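Local atomic coordinates of methylmalonyl-CoA epimerase, mitochondrial (Homo sapiens, PDB entry 3RMU), a protein that interconverts the (R) and (S) forms of methylmalonyl-CoA in mitochondrial propionyl-CoA metabolism and binds a cobalt ion in a fold of the glyoxalase (vicinal oxygen chelate) superfamily. Residues 5-11 / 78-84; 29-33 / 44-48; 38-44 / 56-60; 112-118 / 129-134. All coordinates share one frame. Residue numbers count along the deposited sequence, not the author numbering.

Contact 1. Residues 5-11 / 78-84. With CO (cobalt (II) ion), chain E.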
loop_
_atom_site.group_PDB
_atom_site.type_symbol
_atom_site.label_atom_id
_atom_site.label_comp_id
_atom_site.label_asym_id
_atom_site.label_seq_id
_atom_site.Cartn_x
_atom_site.Cartn_y
_atom_site.Cartn_z
ATOM N N ARG A 5 11.850 2.321 -7.611
ATOM C CA ARG A 5 11.438 2.153 -6.225
ATOM C C ARG A 5 9.967 2.461 -6.005
ATOM O O ARG A 5 9.349 3.130 -6.795
ATOM C CB ARG A 5 12.284 3.047 -5.261
ATOM C CG ARG A 5 12.176 4.577 -5.466
ATOM C CD ARG A 5 12.957 5.392 -4.388
ATOM N NE ARG A 5 14.380 5.024 -4.337
ATOM C CZ ARG A 5 15.340 5.542 -5.113
ATOM N NH1 ARG A 5 15.057 6.484 -6.017
ATOM N NH2 ARG A 5 16.604 5.129 -4.977
ATOM N N LEU A 6 9.456 2.052 -4.865
ATOM C CA LEU A 6 8.155 2.512 -4.421
ATOM C C LEU A 6 8.339 3.898 -3.837
ATOM O O LEU A 6 8.983 4.069 -2.823
ATOM C CB LEU A 6 7.536 1.565 -3.393
ATOM C CG LEU A 6 6.146 1.997 -2.902
ATOM C CD1 LEU A 6 5.187 1.455 -3.883
ATOM C CD2 LEU A 6 5.896 1.456 -1.499
ATOM N N ASN A 7 7.788 4.891 -4.512
ATOM C CA ASN A 7 7.799 6.275 -4.074
ATOM C C ASN A 7 6.824 6.508 -2.896
ATOM O O ASN A 7 7.202 7.065 -1.895
ATOM C CB ASN A 7 7.512 7.177 -5.266
ATOM C CG ASN A 7 7.518 8.620 -4.913
ATOM O OD1 ASN A 7 6.580 9.142 -4.306
ATOM N ND2 ASN A 7 8.595 9.299 -5.297
ATOM N N HIS A 8 5.586 6.045 -2.994
ATOM C CA HIS A 8 4.648 6.171 -1.885
ATOM C C HIS A 8 3.549 5.139 -1.949
ATOM O O HIS A 8 3.289 4.567 -3.029
ATOM C CB HIS A 8 4.018 7.600 -1.806
ATOM C CG HIS A 8 3.291 8.084 -3.040
ATOM N ND1 HIS A 8 3.907 8.836 -4.013
ATOM C CD2 HIS A 8 1.959 8.085 -3.361
ATOM C CE1 HIS A 8 3.013 9.192 -4.929
ATOM N NE2 HIS A 8 1.823 8.729 -4.565
ATOM N N VAL A 9 2.939 4.905 -0.790
ATOM C CA VAL A 9 1.654 4.225 -0.704
ATOM C C VAL A 9 0.707 5.324 -0.314
ATOM O O VAL A 9 0.990 6.045 0.636
ATOM C CB VAL A 9 1.641 3.089 0.319
ATOM C CG1 VAL A 9 0.219 2.546 0.476
ATOM C CG2 VAL A 9 2.510 1.999 -0.144
ATOM N N ALA A 10 -0.397 5.494 -1.041
ATOM C CA ALA A 10 -1.370 6.579 -0.768
ATOM C C ALA A 10 -2.553 5.968 -0.002
ATOM O O ALA A 10 -3.104 4.963 -0.425
ATOM C CB ALA A 10 -1.966 7.170 -2.067
ATOM N N ILE A 11 -2.905 6.599 1.102
ATOM C CA ILE A 11 -4.059 6.194 1.939
ATOM C C ILE A 11 -5.037 7.344 1.983
ATOM O O ILE A 11 -4.651 8.455 2.349
ATOM C CB ILE A 11 -3.633 5.863 3.421
ATOM C CG1 ILE A 11 -2.441 4.915 3.505
ATOM C CG2 ILE A 11 -4.867 5.353 4.247
ATOM C CD1 ILE A 11 -2.556 3.628 2.830
ATOM N N MET A 78 -6.429 2.154 1.575
ATOM C CA MET A 78 -5.320 2.225 0.651
ATOM C C MET A 78 -5.911 2.577 -0.717
ATOM O O MET A 78 -6.846 1.928 -1.192
ATOM C CB MET A 78 -4.535 0.888 0.629
ATOM C CG MET A 78 -4.014 0.463 2.062
ATOM S SD MET A 78 -3.484 -1.263 2.300
ATOM C CE MET A 78 -2.003 -1.144 1.272
ATOM N N HIS A 79 -5.401 3.638 -1.306
ATOM C CA HIS A 79 -5.955 4.175 -2.543
ATOM C C HIS A 79 -5.053 3.826 -3.748
ATOM O O HIS A 79 -5.563 3.413 -4.784
ATOM C CB HIS A 79 -6.168 5.681 -2.439
ATOM C CG HIS A 79 -6.806 6.265 -3.649
ATOM N ND1 HIS A 79 -6.097 6.884 -4.650
ATOM C CD2 HIS A 79 -8.111 6.325 -4.019
ATOM C CE1 HIS A 79 -6.922 7.257 -5.608
ATOM N NE2 HIS A 79 -8.153 6.935 -5.245
ATOM N N HIS A 80 -3.730 4.026 -3.660
ATOM C CA HIS A 80 -2.845 3.652 -4.784
ATOM C C HIS A 80 -1.430 3.386 -4.297
ATOM O O HIS A 80 -1.086 3.755 -3.181
ATOM C CB HIS A 80 -2.840 4.681 -5.952
ATOM C CG HIS A 80 -2.285 6.052 -5.646
ATOM N ND1 HIS A 80 -3.080 7.094 -5.222
ATOM C CD2 HIS A 80 -1.030 6.573 -5.786
ATOM C CE1 HIS A 80 -2.341 8.183 -5.089
ATOM N NE2 HIS A 80 -1.094 7.905 -5.427
ATOM N N ILE A 81 -0.620 2.778 -5.149
ATOM C CA ILE A 81 0.835 2.731 -4.931
ATOM C C ILE A 81 1.496 3.512 -6.045
ATOM O O ILE A 81 1.006 3.531 -7.183
ATOM C CB ILE A 81 1.339 1.294 -4.876
ATOM C CG1 ILE A 81 0.940 0.489 -6.138
ATOM C CG2 ILE A 81 0.769 0.584 -3.610
ATOM C CD1 ILE A 81 1.601 -0.920 -6.221
ATOM N N CYS A 82 2.619 4.151 -5.755
ATOM C CA CYS A 82 3.296 4.890 -6.758
ATOM C C CYS A 82 4.691 4.332 -6.934
ATOM O O CYS A 82 5.473 4.289 -5.985
ATOM C CB CYS A 82 3.357 6.373 -6.431
ATOM S SG CYS A 82 4.376 7.317 -7.582
ATOM N N ILE A 83 4.976 3.885 -8.149
ATOM C CA ILE A 83 6.283 3.325 -8.481
ATOM C C ILE A 83 7.023 4.216 -9.495
ATOM O O ILE A 83 6.451 4.724 -10.481
ATOM C CB ILE A 83 6.159 1.855 -9.006
ATOM C CG1 ILE A 83 5.314 0.991 -8.073
ATOM C CG2 ILE A 83 7.564 1.186 -9.217
ATOM C CD1 ILE A 83 5.082 -0.433 -8.601
ATOM N N GLU A 84 8.314 4.401 -9.263
ATOM C CA GLU A 84 9.107 5.235 -10.137
ATOM C C GLU A 84 9.507 4.512 -11.411
ATOM O O GLU A 84 9.662 3.292 -11.438
ATOM C CB GLU A 84 10.340 5.770 -9.415
ATOM C CG GLU A 84 9.923 6.695 -8.283
ATOM C CD GLU A 84 11.066 7.266 -7.508
ATOM O OE1 GLU A 84 12.234 7.044 -7.889
ATOM O OE2 GLU A 84 10.790 7.937 -6.498
HETATM CO CO CO E . 0.215 9.350 -5.592
HETATM O O HOH W 1 13.547 4.604 -8.520
HETATM O O HOH W 2 -1.043 11.047 -6.562
HETATM O O HOH W 3 0.989 11.576 -5.736
HETATM O O HOH W 4 -0.632 10.406 -3.691
#
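The metal site of this glyoxalase-superfamily fold is built on an antiparallel strand pair in the middle of the sheet, where H8 and H80 come from neighbouring strands. H8 NE2 and H80 NE2 each bind CO at 2.0 Å, and H8 NE2 lies 3.2 Å from H80 NE2; three waters and E130 complete six ligands. Each ring lies over the residue directly opposite it on the other strand: C82 CB is 3.4 Å from the centroid of the H8 ring and A10 CB 3.4 Å from that of H80, both CH-pi contacts over the face. Both rings are also held by hydrogen bonds from ND1: H8 ND1 to N7 OD1 (2.7 Å) and H80 ND1 to H79 ND1 (3.1 Å). Each ligand is the second residue of a classic beta bulge: N7 and H8 both face C82 (N7 N to C82 O 2.8 Å), H79 and H80 both face A10 (H79 N to A10 O 2.8 Å). At the far end N7 ND2 bonds E84 OE2 at 2.8 Å, beside a weak R5 NH1 to E84 OE1 salt bridge of 3.4 Å. On the other face V9, M78 and I81 pack on V9, M78 and M54 of the second subunit. Strands 53-59 and 129-133 flank the pair.

Contact 2. Residues 29-33 / 44-48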
loop_
_atom_site.group_PDB
_atom_site.type_symbol
_atom_site.label_atom_id
_atom_site.label_comp_id
_atom_site.label_asym_id
_atom_site.label_seq_id
_atom_site.Cartn_x
_atom_site.Cartn_y
_atom_site.Cartn_z
ATOM N N ALA A 29 5.859 7.813 14.223
ATOM C CA ALA A 29 6.364 8.144 12.876
ATOM C C ALA A 29 6.765 9.617 12.738
ATOM O O ALA A 29 6.283 10.517 13.473
ATOM C CB ALA A 29 5.321 7.806 11.807
ATOM N N GLN A 30 7.624 9.868 11.755
ATOM C CA GLN A 30 7.925 11.222 11.333
ATOM C C GLN A 30 6.843 11.633 10.368
ATOM O O GLN A 30 6.640 10.984 9.354
ATOM C CB GLN A 30 9.297 11.274 10.653
ATOM C CG GLN A 30 9.740 12.679 10.313
ATOM C CD GLN A 30 11.143 12.717 9.737
ATOM O OE1 GLN A 30 11.321 12.828 8.527
ATOM N NE2 GLN A 30 12.151 12.631 10.612
ATOM N N VAL A 31 6.144 12.710 10.689
ATOM C CA VAL A 31 4.976 13.091 9.922
ATOM C C VAL A 31 5.059 14.599 9.600
ATOM O O VAL A 31 5.432 15.411 10.454
ATOM C CB VAL A 31 3.700 12.745 10.736
ATOM C CG1 VAL A 31 2.484 13.256 10.077
ATOM C CG2 VAL A 31 3.600 11.204 11.000
ATOM N N SER A 32 4.713 14.950 8.365
ATOM C CA SER A 32 4.701 16.339 7.910
ATOM C C SER A 32 3.467 17.063 8.415
ATOM O O SER A 32 2.482 16.453 8.795
ATOM C CB SER A 32 4.733 16.428 6.385
ATOM O OG SER A 32 3.458 16.120 5.792
ATOM N N GLU A 33 3.526 18.380 8.388
ATOM C CA GLU A 33 2.323 19.184 8.405
ATOM C C GLU A 33 1.449 18.873 7.171
ATOM O O GLU A 33 1.965 18.477 6.117
ATOM C CB GLU A 33 2.708 20.664 8.391
ATOM C CG GLU A 33 3.454 21.151 9.627
ATOM C CD GLU A 33 3.678 22.669 9.602
ATOM O OE1 GLU A 33 4.574 23.132 8.856
ATOM O OE2 GLU A 33 2.955 23.394 10.327
ATOM N N VAL A 44 -2.516 16.660 1.671
ATOM C CA VAL A 44 -1.656 15.492 1.936
ATOM C C VAL A 44 -0.862 15.652 3.232
ATOM O O VAL A 44 -0.367 16.762 3.532
ATOM C CB VAL A 44 -0.661 15.234 0.763
ATOM C CG1 VAL A 44 0.164 16.488 0.461
ATOM C CG2 VAL A 44 0.260 13.974 1.053
ATOM N N VAL A 45 -0.716 14.566 3.986
ATOM C CA VAL A 45 0.353 14.504 4.996
ATOM C C VAL A 45 1.275 13.356 4.563
ATOM O O VAL A 45 0.835 12.269 4.173
ATOM C CB VAL A 45 -0.192 14.293 6.450
ATOM C CG1 VAL A 45 0.852 13.677 7.408
ATOM C CG2 VAL A 45 -0.803 15.574 7.071
ATOM N N PHE A 46 2.573 13.626 4.627
ATOM C CA PHE A 46 3.612 12.663 4.307
ATOM C C PHE A 46 4.097 11.990 5.578
ATOM O O PHE A 46 4.472 12.675 6.527
ATOM C CB PHE A 46 4.800 13.398 3.644
ATOM C CG PHE A 46 4.441 14.073 2.380
ATOM C CD1 PHE A 46 4.362 13.342 1.189
ATOM C CD2 PHE A 46 4.112 15.432 2.360
ATOM C CE1 PHE A 46 3.983 13.971 -0.022
ATOM C CE2 PHE A 46 3.731 16.053 1.174
ATOM C CZ PHE A 46 3.657 15.312 -0.028
ATOM N N VAL A 47 4.045 10.657 5.611
ATOM C CA VAL A 47 4.629 9.889 6.712
ATOM C C VAL A 47 5.937 9.313 6.190
ATOM O O VAL A 47 5.921 8.551 5.242
ATOM C CB VAL A 47 3.724 8.788 7.179
ATOM C CG1 VAL A 47 4.408 7.982 8.296
ATOM C CG2 VAL A 47 2.387 9.389 7.633
ATOM N N ASN A 48 7.053 9.748 6.755
ATOM C CA ASN A 48 8.358 9.364 6.225
ATOM C C ASN A 48 8.859 8.140 6.979
ATOM O O ASN A 48 9.277 8.253 8.110
ATOM C CB ASN A 48 9.341 10.507 6.321
ATOM C CG ASN A 48 10.765 10.131 5.816
ATOM O OD1 ASN A 48 10.968 9.085 5.202
ATOM N ND2 ASN A 48 11.733 11.002 6.076
HETATM O O HOH W 5 8.691 7.445 10.641
#
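Four direct hydrogen bonds join the two segments at the open end of this antiparallel beta hairpin, which forms one edge of the chain's sheet. S32 is the best-tied residue: its N donates to F46 O (2.9 Å), and its OG accepts from F46 N (2.9 Å) while donating to E33 O (2.8 Å). The hydroxyl thus takes the place of a backbone acceptor opposite F46. Further along, N48 N reaches Q30 O at 2.9 Å and N48 ND2 reaches Q30 OE1 at 3.1 Å, with N48 OD1 turned to G50 N. A water accepts from Q30 N (2.9 Å) and donates to N48 O (2.7 Å). V31 and V47 form a non-hydrogen-bonded pair between these links, V31 CG2 meeting V47 CG2 at 4.0 Å. Helix 16-26 covers this apolar side, with Y23 against V31 and L16 against V45. F46 points to the other side of the sheet, against E55, with S32 OG at its ring edge, 3.6 Å from F46 CD2. A29 CB packs on V47 CG1 at 3.6 Å.

Contact 3. Residues 38-44 / 56-60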
loop_
_atom_site.group_PDB
_atom_site.type_symbol
_atom_site.label_atom_id
_atom_site.label_comp_id
_atom_site.label_asym_id
_atom_site.label_seq_id
_atom_site.Cartn_x
_atom_site.Cartn_y
_atom_site.Cartn_z
ATOM N N PRO A 38 -4.267 22.235 -4.097
ATOM C CA PRO A 38 -5.545 22.553 -4.732
ATOM C C PRO A 38 -5.642 22.074 -6.175
ATOM O O PRO A 38 -6.727 21.679 -6.608
ATOM C CB PRO A 38 -5.601 24.080 -4.673
ATOM C CG PRO A 38 -4.687 24.465 -3.621
ATOM C CD PRO A 38 -3.607 23.465 -3.611
ATOM N N GLU A 39 -4.530 22.140 -6.919
ATOM C CA GLU A 39 -4.505 21.679 -8.316
ATOM C C GLU A 39 -4.892 20.199 -8.439
ATOM O O GLU A 39 -5.394 19.776 -9.496
ATOM C CB GLU A 39 -3.103 21.839 -8.911
ATOM C CG GLU A 39 -2.665 23.270 -9.151
ATOM C CD GLU A 39 -1.439 23.345 -10.057
ATOM O OE1 GLU A 39 -1.585 23.218 -11.292
ATOM O OE2 GLU A 39 -0.322 23.502 -9.526
ATOM N N HIS A 40 -4.620 19.426 -7.393
ATOM C CA HIS A 40 -4.854 17.968 -7.399
ATOM C C HIS A 40 -6.072 17.560 -6.596
ATOM O O HIS A 40 -6.402 16.364 -6.494
ATOM C CB HIS A 40 -3.580 17.279 -6.936
ATOM C CG HIS A 40 -2.395 17.728 -7.720
ATOM N ND1 HIS A 40 -2.092 17.204 -8.956
ATOM C CD2 HIS A 40 -1.510 18.731 -7.507
ATOM C CE1 HIS A 40 -1.044 17.837 -9.454
ATOM N NE2 HIS A 40 -0.671 18.769 -8.596
ATOM N N GLY A 41 -6.738 18.562 -6.016
ATOM C CA GLY A 41 -7.984 18.345 -5.273
ATOM C C GLY A 41 -7.854 17.530 -4.006
ATOM O O GLY A 41 -8.816 16.887 -3.577
ATOM N N VAL A 42 -6.664 17.537 -3.385
ATOM C CA VAL A 42 -6.484 16.854 -2.125
ATOM C C VAL A 42 -5.592 17.677 -1.219
ATOM O O VAL A 42 -4.909 18.610 -1.682
ATOM C CB VAL A 42 -5.846 15.464 -2.294
ATOM C CG1 VAL A 42 -6.745 14.524 -3.127
ATOM C CG2 VAL A 42 -4.463 15.598 -2.909
ATOM N N SER A 43 -5.654 17.349 0.052
ATOM C CA SER A 43 -4.641 17.735 1.064
ATOM C C SER A 43 -3.818 16.496 1.418
ATOM O O SER A 43 -4.334 15.397 1.463
ATOM C CB SER A 43 -5.313 18.305 2.328
ATOM O OG SER A 43 -5.922 19.587 2.076
ATOM N N VAL A 44 -2.516 16.660 1.671
ATOM C CA VAL A 44 -1.656 15.492 1.936
ATOM C C VAL A 44 -0.862 15.652 3.232
ATOM O O VAL A 44 -0.367 16.762 3.532
ATOM C CB VAL A 44 -0.661 15.234 0.763
ATOM C CG1 VAL A 44 0.164 16.488 0.461
ATOM C CG2 VAL A 44 0.260 13.974 1.053
ATOM N N LEU A 56 -0.923 10.414 3.197
ATOM C CA LEU A 56 -2.288 10.417 3.712
ATOM C C LEU A 56 -3.068 11.541 3.011
ATOM O O LEU A 56 -2.660 12.704 3.019
ATOM C CB LEU A 56 -2.285 10.637 5.241
ATOM C CG LEU A 56 -1.391 9.765 6.124
ATOM C CD1 LEU A 56 -1.429 10.244 7.597
ATOM C CD2 LEU A 56 -1.813 8.319 6.016
ATOM N N LEU A 57 -4.229 11.214 2.441
ATOM C CA LEU A 57 -4.892 12.112 1.504
ATOM C C LEU A 57 -6.299 12.352 1.990
ATOM O O LEU A 57 -6.942 11.411 2.439
ATOM C CB LEU A 57 -4.995 11.461 0.122
ATOM C CG LEU A 57 -3.660 11.154 -0.576
ATOM C CD1 LEU A 57 -3.931 10.470 -1.942
ATOM C CD2 LEU A 57 -2.861 12.426 -0.739
ATOM N N HIS A 58 -6.738 13.601 1.879
ATOM C CA HIS A 58 -8.135 13.974 2.145
ATOM C C HIS A 58 -8.610 14.967 1.086
ATOM O O HIS A 58 -7.833 15.819 0.656
ATOM C CB HIS A 58 -8.271 14.569 3.548
ATOM C CG HIS A 58 -9.688 14.802 3.952
ATOM N ND1 HIS A 58 -10.511 13.786 4.389
ATOM C CD2 HIS A 58 -10.441 15.924 3.942
ATOM C CE1 HIS A 58 -11.709 14.280 4.650
ATOM N NE2 HIS A 58 -11.689 15.577 4.397
ATOM N N PRO A 59 -9.878 14.855 0.638
ATOM C CA PRO A 59 -10.409 15.761 -0.371
ATOM C C PRO A 59 -10.229 17.229 -0.045
ATOM O O PRO A 59 -10.372 17.651 1.120
ATOM C CB PRO A 59 -11.916 15.438 -0.397
ATOM C CG PRO A 59 -11.982 14.019 0.057
ATOM C CD PRO A 59 -10.898 13.883 1.071
ATOM N N LEU A 60 -9.959 17.987 -1.095
ATOM C CA LEU A 60 -9.900 19.440 -1.028
ATOM C C LEU A 60 -10.788 19.929 -2.165
ATOM O O LEU A 60 -10.427 19.829 -3.350
ATOM C CB LEU A 60 -8.453 19.913 -1.142
ATOM C CG LEU A 60 -8.144 21.392 -0.967
ATOM C CD1 LEU A 60 -8.463 21.855 0.427
ATOM C CD2 LEU A 60 -6.661 21.606 -1.281
#
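This contact lies at the open end of the antiparallel beta hairpin 42-48/53-59, where the first strand begins and the second finishes. L56 opens the second segment with its carbonyl O 3.2 Å from V44 CA, a CA-H...O contact, while its side chain leads away to L16 and Y23 of helix 16-26. L57 turns to the opposite face, that of the metal site: its CD2 lies 3.9 Å from V44 CB and 4.2 Å from V42 CG2. H58 makes the central hydrogen-bonded pair with S43, S43 N to H58 O at 2.7 Å and H58 N to S43 O at 3.0 Å; its ring ND1 bonds V13 O. P59, lacking an amide proton, occupies a non-hydrogen-bonded position beside V42. L60 then restores the ladder, its N donating to G41 O at 2.9 Å. G41 has a positive phi of 66° and forms with V42 a G1 beta bulge facing L37. L60, the residue most covered here, lies over the preceding turn, its CD2 3.7 Å from P38 CA.

Contact 4. Residues 112-118 / 129-134. With CO (cobalt (II) ion), chain E.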
loop_
_atom_site.group_PDB
_atom_site.type_symbol
_atom_site.label_atom_id
_atom_site.label_comp_id
_atom_site.label_asym_id
_atom_site.label_seq_id
_atom_site.Cartn_x
_atom_site.Cartn_y
_atom_site.Cartn_z
ATOM N N HIS A 112 4.056 16.011 -7.138
ATOM C CA HIS A 112 5.490 16.182 -6.928
ATOM C C HIS A 112 6.127 17.049 -8.016
ATOM O O HIS A 112 7.340 17.299 -8.004
ATOM C CB HIS A 112 6.182 14.819 -6.853
ATOM C CG HIS A 112 5.549 13.863 -5.878
ATOM N ND1 HIS A 112 5.630 12.497 -6.031
ATOM C CD2 HIS A 112 4.814 14.073 -4.759
ATOM C CE1 HIS A 112 4.990 11.905 -5.039
ATOM N NE2 HIS A 112 4.475 12.836 -4.259
ATOM N N GLY A 113 5.307 17.525 -8.945
ATOM C CA GLY A 113 5.793 18.351 -10.052
ATOM C C GLY A 113 6.395 17.517 -11.169
ATOM O O GLY A 113 7.043 18.071 -12.056
ATOM N N LYS A 114 6.170 16.191 -11.136
ATOM C CA LYS A 114 6.743 15.250 -12.127
ATOM C C LYS A 114 5.637 14.630 -12.981
ATOM O O LYS A 114 4.509 14.515 -12.520
ATOM C CB LYS A 114 7.483 14.130 -11.406
ATOM C CG LYS A 114 8.750 14.572 -10.680
ATOM C CD LYS A 114 9.943 14.513 -11.613
ATOM C CE LYS A 114 11.223 14.937 -10.916
ATOM N NZ LYS A 114 11.421 14.176 -9.646
ATOM N N PRO A 115 5.946 14.249 -14.239
ATOM C CA PRO A 115 4.888 13.609 -15.036
ATOM C C PRO A 115 4.485 12.254 -14.426
ATOM O O PRO A 115 5.358 11.566 -13.896
ATOM C CB PRO A 115 5.521 13.427 -16.425
ATOM C CG PRO A 115 6.965 13.780 -16.306
ATOM C CD PRO A 115 7.224 14.384 -14.963
ATOM N N VAL A 116 3.186 11.916 -14.459
ATOM C CA VAL A 116 2.693 10.620 -13.975
ATOM C C VAL A 116 1.643 10.056 -14.893
ATOM O O VAL A 116 1.014 10.780 -15.640
ATOM C CB VAL A 116 1.988 10.715 -12.560
ATOM C CG1 VAL A 116 2.957 11.262 -11.495
ATOM C CG2 VAL A 116 0.756 11.599 -12.675
ATOM N N ILE A 117 1.459 8.747 -14.802
ATOM C CA ILE A 117 0.350 8.036 -15.445
ATOM C C ILE A 117 -0.226 7.014 -14.456
ATOM O O ILE A 117 0.485 6.530 -13.550
ATOM C CB ILE A 117 0.816 7.342 -16.749
ATOM C CG1 ILE A 117 -0.367 6.715 -17.511
ATOM C CG2 ILE A 117 1.892 6.275 -16.485
ATOM C CD1 ILE A 117 -0.301 6.876 -19.039
ATOM N N PHE A 118 -1.503 6.691 -14.598
ATOM C CA PHE A 118 -2.121 5.699 -13.737
ATOM C C PHE A 118 -2.532 4.465 -14.556
ATOM O O PHE A 118 -2.994 4.584 -15.699
ATOM C CB PHE A 118 -3.334 6.305 -13.009
ATOM C CG PHE A 118 -2.963 7.263 -11.888
ATOM C CD1 PHE A 118 -2.901 6.820 -10.568
ATOM C CD2 PHE A 118 -2.681 8.601 -12.155
ATOM C CE1 PHE A 118 -2.589 7.707 -9.511
ATOM C CE2 PHE A 118 -2.342 9.495 -11.111
ATOM C CZ PHE A 118 -2.298 9.036 -9.790
ATOM N N VAL A 129 -2.233 1.690 -9.758
ATOM C CA VAL A 129 -0.801 1.942 -9.801
ATOM C C VAL A 129 -0.516 3.262 -10.513
ATOM O O VAL A 129 -0.964 3.483 -11.635
ATOM C CB VAL A 129 -0.030 0.817 -10.470
ATOM C CG1 VAL A 129 1.471 1.178 -10.553
ATOM C CG2 VAL A 129 -0.255 -0.548 -9.738
ATOM N N GLU A 130 0.219 4.141 -9.829
ATOM C CA GLU A 130 0.677 5.433 -10.405
ATOM C C GLU A 130 2.138 5.196 -10.747
ATOM O O GLU A 130 2.878 4.617 -9.951
ATOM C CB GLU A 130 0.549 6.493 -9.312
ATOM C CG GLU A 130 1.144 7.861 -9.585
ATOM C CD GLU A 130 0.972 8.857 -8.421
ATOM O OE1 GLU A 130 0.707 8.546 -7.194
ATOM O OE2 GLU A 130 1.081 10.060 -8.798
ATOM N N LEU A 131 2.527 5.532 -11.956
ATOM C CA LEU A 131 3.929 5.487 -12.391
ATOM C C LEU A 131 4.416 6.917 -12.518
ATOM O O LEU A 131 3.747 7.763 -13.105
ATOM C CB LEU A 131 4.098 4.777 -13.725
ATOM C CG LEU A 131 3.727 3.281 -13.738
ATOM C CD1 LEU A 131 3.854 2.694 -15.148
ATOM C CD2 LEU A 131 4.592 2.515 -12.717
ATOM N N GLU A 132 5.595 7.178 -11.965
ATOM C CA GLU A 132 6.089 8.542 -11.887
ATOM C C GLU A 132 7.515 8.591 -12.308
ATOM O O GLU A 132 8.325 7.745 -11.948
ATOM C CB GLU A 132 5.906 9.105 -10.459
ATOM C CG GLU A 132 6.505 10.513 -10.291
ATOM C CD GLU A 132 6.193 11.159 -8.937
ATOM O OE1 GLU A 132 5.141 11.818 -8.782
ATOM O OE2 GLU A 132 7.007 11.014 -8.023
ATOM N N GLN A 133 7.826 9.596 -13.103
ATOM C CA GLN A 133 9.150 9.792 -13.605
ATOM C C GLN A 133 10.149 9.933 -12.455
ATOM O O GLN A 133 9.967 10.793 -11.598
ATOM C CB GLN A 133 9.131 11.075 -14.459
ATOM C CG GLN A 133 10.463 11.519 -14.948
ATOM C CD GLN A 133 10.995 10.638 -16.021
ATOM O OE1 GLN A 133 10.580 10.729 -17.183
ATOM N NE2 GLN A 133 11.944 9.794 -15.661
ATOM N N ALA A 134 11.208 9.119 -12.466
ATOM C CA ALA A 134 12.286 9.225 -11.468
ATOM C C ALA A 134 12.980 10.581 -11.554
ATOM O O ALA A 134 12.632 11.519 -10.836
ATOM C CB ALA A 134 13.315 8.100 -11.651
ATOM O OXT ALA A 134 13.912 10.783 -12.346
HETATM CO CO CO E . 0.215 9.350 -5.592
HETATM O O HOH W 6 4.384 14.191 -9.711
HETATM O O HOH W 2 -1.043 11.047 -6.562
HETATM O O HOH W 3 0.989 11.576 -5.736
HETATM O O HOH W 4 -0.632 10.406 -3.691
#
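E132, with 80 Å², has the most surface covered by the contact in this C-terminal beta hairpin, and it ties the loop before strand 115-119 to the last strand. Its carboxylate takes a straight hydrogen bond from H112 ND1 to OE2 (2.8 Å) and a weak one from the same nitrogen to OE1 (2.9 Å). Water 6 donates to E132 OE1 at 2.7 Å and accepts from K114 N at 3.0 Å. The far ring nitrogen of H112 bonds E55, so the imidazole bridges two carboxylates. E130, with 62 Å², lies two residues earlier on the same face and binds CO through OE1 at 1.9 Å; H8 and H80 supply the other protein ligands. F118, with 60 Å², sits across from E130, whose CG lies 4.0 Å from the ring centroid, a CH-pi contact over the face. Between the F118-E130 and V116-E132 pairs, I117 N bonds L131 O at 3.0 Å and L131 N bonds I117 O at 2.8 Å, with side chains turned to helix 88-97. E130 and E132 thus put two carboxylates on one face, one bound to the metal and one hydrogen-bonded to H112 of the preceding loop, consistent with the cobalt site being the active centre of this epimerase.

Overall arrangement
From the N terminus, strand 3-12 supplies the first half of contact 1, which closes only after 66 intervening residues, at strand 77-85. Contacts 2 and 3 both fall within that long excursion. Their segments alternate along the chain, so they cross: 29-33 meets 44-48, and 38-44 meets 56-60, with V44 and strand 42-48 common to both. Contact 3 returns to strand 3-12 through I11 O and L57 N, 2.8 Å apart. Contact 4 follows in series, a short hairpin that joins strand 77-85 through I81 O and E130 N, also 2.8 Å apart. Contact 1 thus links the N-terminal and C-terminal parts of one sheet, and together with contact 4 it supplies the three protein ligands of the cobalt ion.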